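Local coordinates for uncharacterized protein lp_2219 (Lactobacillus plantarum, PDB 3HFQ) that is of unknown function but folds as a seven-bladed beta-propeller of the lactonase family, and so may act on lactones, at residues Phe287-Asp292 with Glu333-Arg338. The protein carries 1 engineered substitution. Numbering follows the deposited sequence.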
loop_
_atom_site.group_PDB
_atom_site.type_symbol
_atom_site.label_atom_id
_atom_site.label_comp_id
_atom_site.label_asym_id
_atom_site.label_seq_id
_atom_site.Cartn_x
_atom_site.Cartn_y
_atom_site.Cartn_z
ATOM N N PHE A 287 10.864 -3.940 10.761
ATOM C CA PHE A 287 10.392 -3.233 9.576
ATOM C C PHE A 287 9.119 -3.733 8.895
ATOM O O PHE A 287 9.164 -4.291 7.795
ATOM C CB PHE A 287 11.524 -3.123 8.548
ATOM C CG PHE A 287 12.326 -1.854 8.671
ATOM C CD1 PHE A 287 12.844 -1.462 9.902
ATOM C CD2 PHE A 287 12.545 -1.042 7.562
ATOM C CE1 PHE A 287 13.570 -0.278 10.028
ATOM C CE2 PHE A 287 13.271 0.144 7.678
ATOM C CZ PHE A 287 13.783 0.525 8.914
ATOM N N PRO A 288 7.962 -3.535 9.546
ATOM C CA PRO A 288 6.662 -3.950 9.007
ATOM C C PRO A 288 6.208 -2.968 7.917
ATOM O O PRO A 288 5.503 -1.993 8.195
ATOM C CB PRO A 288 5.754 -3.919 10.235
ATOM C CG PRO A 288 6.367 -2.816 11.075
ATOM C CD PRO A 288 7.837 -3.130 10.960
ATOM N N ARG A 289 6.606 -3.246 6.680
ATOM C CA ARG A 289 6.279 -2.389 5.543
ATOM C C ARG A 289 4.837 -2.500 5.050
ATOM O O ARG A 289 4.327 -1.580 4.413
ATOM C CB ARG A 289 7.256 -2.672 4.398
ATOM C CG ARG A 289 7.109 -1.769 3.178
ATOM C CD ARG A 289 8.393 -1.793 2.355
ATOM N NE ARG A 289 8.202 -1.278 1.001
ATOM C CZ ARG A 289 9.114 -0.581 0.333
ATOM N NH1 ARG A 289 10.283 -0.306 0.896
ATOM N NH2 ARG A 289 8.862 -0.167 -0.902
ATOM N N ASP A 290 4.176 -3.618 5.332
ATOM C CA ASP A 290 2.787 -3.768 4.910
ATOM C C ASP A 290 2.039 -4.753 5.796
ATOM O O ASP A 290 2.642 -5.586 6.473
ATOM C CB ASP A 290 2.705 -4.219 3.445
ATOM C CG ASP A 290 1.315 -4.023 2.847
ATOM O OD1 ASP A 290 0.580 -3.132 3.324
ATOM O OD2 ASP A 290 0.961 -4.744 1.887
ATOM N N PHE A 291 0.718 -4.638 5.777
ATOM C CA PHE A 291 -0.169 -5.494 6.551
ATOM C C PHE A 291 -1.570 -5.210 6.034
ATOM O O PHE A 291 -1.769 -4.267 5.275
ATOM C CB PHE A 291 -0.114 -5.126 8.042
ATOM C CG PHE A 291 -0.773 -3.806 8.371
ATOM C CD1 PHE A 291 -0.087 -2.603 8.202
ATOM C CD2 PHE A 291 -2.100 -3.764 8.802
ATOM C CE1 PHE A 291 -0.710 -1.383 8.452
ATOM C CE2 PHE A 291 -2.734 -2.544 9.055
ATOM C CZ PHE A 291 -2.035 -1.350 8.878
ATOM N N ASP A 292 -2.537 -6.027 6.435
ATOM C CA ASP A 292 -3.920 -5.792 6.045
ATOM C C ASP A 292 -4.853 -6.671 6.857
ATOM O O ASP A 292 -4.436 -7.686 7.417
ATOM C CB ASP A 292 -4.135 -6.060 4.551
ATOM C CG ASP A 292 -5.424 -5.433 4.025
ATOM O OD1 ASP A 292 -6.040 -4.621 4.756
ATOM O OD2 ASP A 292 -5.818 -5.738 2.877
ATOM N N GLU A 333 11.940 -11.687 2.911
ATOM C CA GLU A 333 11.937 -10.292 2.484
ATOM C C GLU A 333 10.535 -9.752 2.190
ATOM O O GLU A 333 10.361 -8.940 1.283
ATOM C CB GLU A 333 12.814 -10.147 1.232
ATOM C CG GLU A 333 14.199 -10.786 1.357
ATOM C CD GLU A 333 15.034 -10.639 0.092
ATOM O OE1 GLU A 333 15.314 -9.491 -0.308
ATOM O OE2 GLU A 333 15.407 -11.672 -0.500
ATOM N N GLY A 334 9.545 -10.190 2.963
ATOM C CA GLY A 334 8.173 -9.753 2.748
ATOM C C GLY A 334 7.901 -8.269 2.921
ATOM O O GLY A 334 8.275 -7.684 3.938
ATOM N N VAL A 335 7.232 -7.664 1.936
ATOM C CA VAL A 335 6.911 -6.238 1.981
ATOM C C VAL A 335 5.520 -5.871 1.444
ATOM O O VAL A 335 5.194 -4.691 1.304
ATOM C CB VAL A 335 7.961 -5.406 1.212
ATOM C CG1 VAL A 335 9.303 -5.466 1.939
ATOM C CG2 VAL A 335 8.103 -5.929 -0.220
ATOM N N CYS A 336 4.706 -6.874 1.131
ATOM C CA CYS A 336 3.351 -6.619 0.639
ATOM C C CYS A 336 2.423 -7.762 1.008
ATOM O O CYS A 336 2.761 -8.930 0.828
ATOM C CB CYS A 336 3.343 -6.428 -0.882
ATOM S SG CYS A 336 1.695 -6.061 -1.582
ATOM N N VAL A 337 1.254 -7.412 1.536
ATOM C CA VAL A 337 0.253 -8.397 1.932
ATOM C C VAL A 337 -0.970 -8.182 1.059
ATOM O O VAL A 337 -1.602 -7.131 1.098
ATOM C CB VAL A 337 -0.149 -8.226 3.408
ATOM C CG1 VAL A 337 -1.337 -9.128 3.729
ATOM C CG2 VAL A 337 1.025 -8.562 4.299
ATOM N N ARG A 338 -1.311 -9.199 0.283
ATOM C CA ARG A 338 -2.435 -9.101 -0.624
ATOM C C ARG A 338 -3.416 -10.249 -0.469
ATOM O O ARG A 338 -3.211 -11.321 -1.016
ATOM C CB ARG A 338 -1.940 -9.056 -2.068
ATOM C CG ARG A 338 -3.034 -9.155 -3.112
ATOM C CD ARG A 338 -3.954 -7.967 -2.971
ATOM N NE ARG A 338 -3.104 -6.792 -3.042
ATOM C CZ ARG A 338 -3.208 -5.710 -2.283
ATOM N NH1 ARG A 338 -4.168 -5.594 -1.371
ATOM N NH2 ARG A 338 -2.309 -4.748 -2.425
HETATM O O HOH W 1 6.004 -2.708 -0.231
HETATM O O HOH W 2 7.255 -5.719 5.362
HETATM O O HOH W 3 -1.064 -4.519 0.127
HETATM O O HOH W 4 -4.231 -7.264 1.309
#
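Asp290 reaches from the innermost strand of one propeller blade to the backbone of Cys336 and Val337 in the next. Its CB rests 3.3 Å from Val335 O and also touches Cys336 CA. CG stands anti to the backbone N (chi1 -164°), 3.6 Å from Val337 N. Beyond it, OD2 lies 3.3 Å from Cys336 CA, with SG of the same residue a little farther off. OD2 accepts a nearly straight hydrogen bond from Val337 N, 2.7 Å long. The N-H arrives on the anti side of this oxygen, 32° out of the carboxylate plane. A water donates to the same OD2 and to Val337 O, so the carboxylate serves both polar backbone atoms of Val337, one directly and one through water. The other oxygen, OD1, forms a salt bridge with Arg246 NH2. An alanine here would probably leave Val337 N and the Arg246 guanidinium without this partner. Before it in the chain, Arg289 runs extended beside Val335, its CD 3.8 Å from Val335 CG1, and a water joins Arg289 NE to Val335 O. After it, Val337 CG2 packs 4.0 Å from Phe291 CA, while a further water links Asp292 OD2 to Val337 O. The two strands run in nearly the same direction, yet belong to different sheets: 290-293 is followed outward by 299-304, whereas 334-339 pairs antiparallel with the N-terminal strand 2-9, the closure of the ring characteristic of propellers, with a classic beta bulge where Val335 and Cys336 face Gly8.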